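PDB 4EVQ: putative ABC transporter subunit, substrate-binding component from Rhodopseudomonas palustris, which binds 4-hydroxybenzoate and probably delivers such lignin-derived aromatic compounds to an ABC transporter for uptake. Local coordinates for residues R103-T109 with M123-F129. Numbering follows the deposited sequence.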
ATOM      1  N   ARG A 103      -1.977   0.104  19.512  1.00 12.42           N
ATOM      2  CA  ARG A 103      -3.370   0.313  19.871  1.00 13.99           C
ATOM      3  C   ARG A 103      -3.559   0.319  21.395  1.00 15.74           C
ATOM      4  O   ARG A 103      -4.467   0.976  21.889  1.00 17.54           O
ATOM      5  CB  ARG A 103      -4.250  -0.717  19.192  1.00 16.44           C
ATOM      6  CG  ARG A 103      -4.096  -2.075  19.692  1.00 18.14           C
ATOM      7  CD  ARG A 103      -4.892  -3.062  18.833  1.00 19.15           C
ATOM      8  NE  ARG A 103      -6.316  -2.707  18.735  1.00 19.50           N
ATOM      9  CZ  ARG A 103      -7.243  -2.961  19.666  1.00 22.30           C
ATOM     10  NH1 ARG A 103      -8.505  -2.619  19.440  1.00 23.00           N
ATOM     11  NH2 ARG A 103      -6.934  -3.552  20.820  1.00 23.78           N
ATOM     12  N   GLU A 104      -2.696  -0.351  22.137  1.00 15.32           N
ATOM     13  CA  GLU A 104      -2.819  -0.365  23.597  1.00 16.92           C
ATOM     14  C   GLU A 104      -2.144   0.850  24.160  1.00 16.40           C
ATOM     15  O   GLU A 104      -2.522   1.304  25.233  1.00 18.30           O
ATOM     16  CB  GLU A 104      -2.181  -1.611  24.141  1.00 17.37           C
ATOM     17  CG  GLU A 104      -2.932  -2.895  23.750  1.00 18.50           C
ATOM     18  CD  GLU A 104      -4.309  -3.080  24.376  1.00 20.44           C
ATOM     19  OE1 GLU A 104      -4.768  -2.189  25.119  1.00 20.38           O
ATOM     20  OE2 GLU A 104      -4.903  -4.167  24.183  1.00 21.23           O
ATOM     21  N   ASP A 105      -1.128   1.374  23.492  1.00 15.89           N
ATOM     22  CA  ASP A 105      -0.368   2.496  24.026  1.00 15.49           C
ATOM     23  C   ASP A 105      -1.092   3.834  23.848  1.00 15.70           C
ATOM     24  O   ASP A 105      -1.050   4.689  24.730  1.00 17.85           O
ATOM     25  CB  ASP A 105       0.989   2.557  23.334  1.00 18.05           C
ATOM     26  CG  ASP A 105       1.800   3.707  23.796  1.00 19.79           C
ATOM     27  OD1 ASP A 105       2.442   3.578  24.862  1.00 21.75           O
ATOM     28  OD2 ASP A 105       1.770   4.767  23.151  1.00 19.20           O
ATOM     29  N   GLY A 106      -1.752   4.028  22.726  1.00 15.18           N
ATOM     30  CA  GLY A 106      -2.461   5.243  22.397  1.00 15.69           C
ATOM     31  C   GLY A 106      -1.704   6.245  21.533  1.00 14.45           C
ATOM     32  O   GLY A 106      -2.262   7.213  21.086  1.00 14.80           O
ATOM     33  N   ILE A 107      -0.411   6.037  21.314  1.00 13.09           N
ATOM     34  CA  ILE A 107       0.359   6.908  20.456  1.00 12.08           C
ATOM     35  C   ILE A 107      -0.320   7.053  19.061  1.00 11.21           C
ATOM     36  O   ILE A 107      -0.778   6.058  18.452  1.00 11.90           O
ATOM     37  CB  ILE A 107       1.808   6.353  20.266  1.00 11.72           C
ATOM     38  CG1 ILE A 107       2.683   7.296  19.455  1.00 12.88           C
ATOM     39  CG2 ILE A 107       1.768   4.957  19.602  1.00 12.84           C
ATOM     40  CD1 ILE A 107       4.189   6.897  19.516  1.00 12.29           C
ATOM     41  N   PRO A 108      -0.368   8.283  18.517  1.00 11.98           N
ATOM     42  CA  PRO A 108      -0.937   8.420  17.149  1.00 12.17           C
ATOM     43  C   PRO A 108      -0.111   7.591  16.195  1.00 11.30           C
ATOM     44  O   PRO A 108       1.120   7.678  16.160  1.00 11.13           O
ATOM     45  CB  PRO A 108      -0.780   9.911  16.859  1.00 12.86           C
ATOM     46  CG  PRO A 108      -0.820  10.577  18.281  1.00 12.46           C
ATOM     47  CD  PRO A 108      -0.034   9.598  19.117  1.00 12.22           C
ATOM     48  N   THR A 109      -0.815   6.760  15.433  1.00  9.94           N
ATOM     49  CA  THR A 109      -0.191   5.729  14.571  1.00 10.44           C
ATOM     50  C   THR A 109      -0.798   5.774  13.185  1.00  9.56           C
ATOM     51  O   THR A 109      -2.015   5.666  13.033  1.00 10.95           O
ATOM     52  CB  THR A 109      -0.405   4.351  15.195  1.00 11.87           C
ATOM     53  OG1 THR A 109       0.207   4.320  16.477  1.00 12.76           O
ATOM     54  CG2 THR A 109       0.199   3.248  14.338  1.00 11.36           C
HETATM   55  N   MSE A 123      -8.521  -5.066  14.997  1.00 15.28           N
HETATM   56  CA  MSE A 123      -7.516  -4.252  15.655  1.00 14.37           C
HETATM   57  C   MSE A 123      -7.758  -2.746  15.496  1.00 13.58           C
HETATM   58  O   MSE A 123      -6.944  -1.936  15.910  1.00 14.72           O
HETATM   59  CB  MSE A 123      -6.115  -4.542  15.116  1.00 17.40           C
HETATM   60  CG  MSE A 123      -5.461  -5.749  15.650  1.00 18.46           C
HETATM   61 SE   MSE A 123      -3.496  -5.742  15.171  0.50 19.32          SE
HETATM   62  CE  MSE A 123      -3.248  -7.605  15.643  1.00 20.90           C
ATOM     63  N   CYS A 124      -8.891  -2.347  14.943  1.00 13.75           N
ATOM     64  CA  CYS A 124      -9.149  -0.920  14.795  1.00 14.73           C
ATOM     65  C   CYS A 124      -9.111  -0.235  16.165  1.00 14.48           C
ATOM     66  O   CYS A 124      -9.425  -0.851  17.201  1.00 16.43           O
ATOM     67  CB  CYS A 124     -10.487  -0.688  14.092  1.00 17.21           C
ATOM     68  SG  CYS A 124     -11.916  -0.794  15.191  1.00 20.34           S
ATOM     69  N   ALA A 125      -8.719   1.027  16.155  1.00 14.19           N
ATOM     70  CA  ALA A 125      -8.577   1.758  17.418  1.00 12.56           C
ATOM     71  C   ALA A 125      -8.626   3.242  17.152  1.00 12.29           C
ATOM     72  O   ALA A 125      -8.317   3.709  16.038  1.00 11.82           O
ATOM     73  CB  ALA A 125      -7.260   1.379  18.072  1.00 14.32           C
ATOM     74  N   PRO A 126      -8.916   4.034  18.206  1.00 12.28           N
ATOM     75  CA  PRO A 126      -9.052   5.479  17.988  1.00 12.65           C
ATOM     76  C   PRO A 126      -7.770   6.147  17.537  1.00 11.13           C
ATOM     77  O   PRO A 126      -7.820   7.206  16.939  1.00 12.29           O
ATOM     78  CB  PRO A 126      -9.446   6.018  19.370  1.00 15.02           C
ATOM     79  CG  PRO A 126     -10.121   4.890  20.000  1.00 16.92           C
ATOM     80  CD  PRO A 126      -9.415   3.625  19.521  1.00 14.66           C
ATOM     81  N   ASN A 127      -6.606   5.535  17.825  1.00 10.80           N
ATOM     82  CA  ASN A 127      -5.314   6.095  17.469  1.00 10.85           C
ATOM     83  C   ASN A 127      -4.636   5.485  16.251  1.00 10.80           C
ATOM     84  O   ASN A 127      -3.502   5.797  15.993  1.00 11.81           O
ATOM     85  CB  ASN A 127      -4.354   5.956  18.637  1.00 10.78           C
ATOM     86  CG  ASN A 127      -4.054   4.520  19.004  1.00 12.15           C
ATOM     87  OD1 ASN A 127      -4.942   3.688  19.136  1.00 13.08           O
ATOM     88  ND2 ASN A 127      -2.773   4.226  19.210  1.00 12.27           N
ATOM     89  N   VAL A 128      -5.310   4.575  15.556  1.00  9.82           N
ATOM     90  CA  VAL A 128      -4.710   3.853  14.426  1.00  9.75           C
ATOM     91  C   VAL A 128      -5.415   4.241  13.164  1.00  9.33           C
ATOM     92  O   VAL A 128      -6.627   4.136  13.039  1.00 10.55           O
ATOM     93  CB  VAL A 128      -4.796   2.344  14.688  1.00 13.92           C
ATOM     94  CG1 VAL A 128      -4.325   1.529  13.442  1.00 16.23           C
ATOM     95  CG2 VAL A 128      -3.967   1.938  15.887  1.00 14.66           C
ATOM     96  N   PHE A 129      -4.622   4.701  12.189  1.00 10.03           N
ATOM     97  CA  PHE A 129      -5.086   5.200  10.909  1.00  8.82           C
ATOM     98  C   PHE A 129      -4.325   4.532   9.787  1.00  9.10           C
ATOM     99  O   PHE A 129      -3.178   4.160   9.994  1.00 10.44           O
ATOM    100  CB  PHE A 129      -4.862   6.717  10.851  1.00 11.15           C
ATOM    101  CG  PHE A 129      -5.586   7.438  11.940  1.00 10.81           C
ATOM    102  CD1 PHE A 129      -6.864   7.831  11.750  1.00 13.92           C
ATOM    103  CD2 PHE A 129      -4.995   7.653  13.147  1.00 11.88           C
ATOM    104  CE1 PHE A 129      -7.571   8.447  12.776  1.00 15.20           C
ATOM    105  CE2 PHE A 129      -5.736   8.290  14.178  1.00 13.15           C
ATOM    106  CZ  PHE A 129      -6.988   8.670  13.960  1.00 15.41           C
TER
HETATM  107  O   HOH W   1      -6.332   3.139  21.319  1.00 36.14           O
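A parallel edge-strand pairing, reinforced by polar side chains that read backbone carbonyls, joins the end of helix 92-105 and the start of strand 109-111 to the start of edge strand 128-130 and the loop leading into it; 128-130 is an outermost strand of the mixed six-stranded sheet of one lobe of this periplasmic binding protein. The pairing follows the parallel rule: Thr109 reaches residues on both sides of its partner Val128, with Thr109 N donating to Asn127 O (2.9 Å) and Phe129 N donating to Thr109 O (2.9 Å). Just upstream, the helix gives way at Gly106, whose positive phi turns the chain, while Asp105 OD2 accepts from Ile107 N (3.1 Å) in an Asx turn. Into this bend projects Asn127, held in a type I turn from Ala125 to Val128. Its ND2 donates to Ile107 O (2.8 Å) and also to the carbonyl of Ala102 in the helix; through a water, its OD1 is linked to Arg103 O. Thr109 OG1 also donates to Ile107 O (2.8 Å). Farther out, Arg103 NE donates to Met123 O and Arg103 NH1 to Cys124 O, both at 3.0 Å, beside the disulfide from Cys124 to Cys372 near the C-terminus. Because Asn127 and Arg103 satisfy main-chain groups that regular secondary structure leaves over, the helix-to-strand turn and the irregular approach to the edge strand are tied together by directional hydrogen bonds.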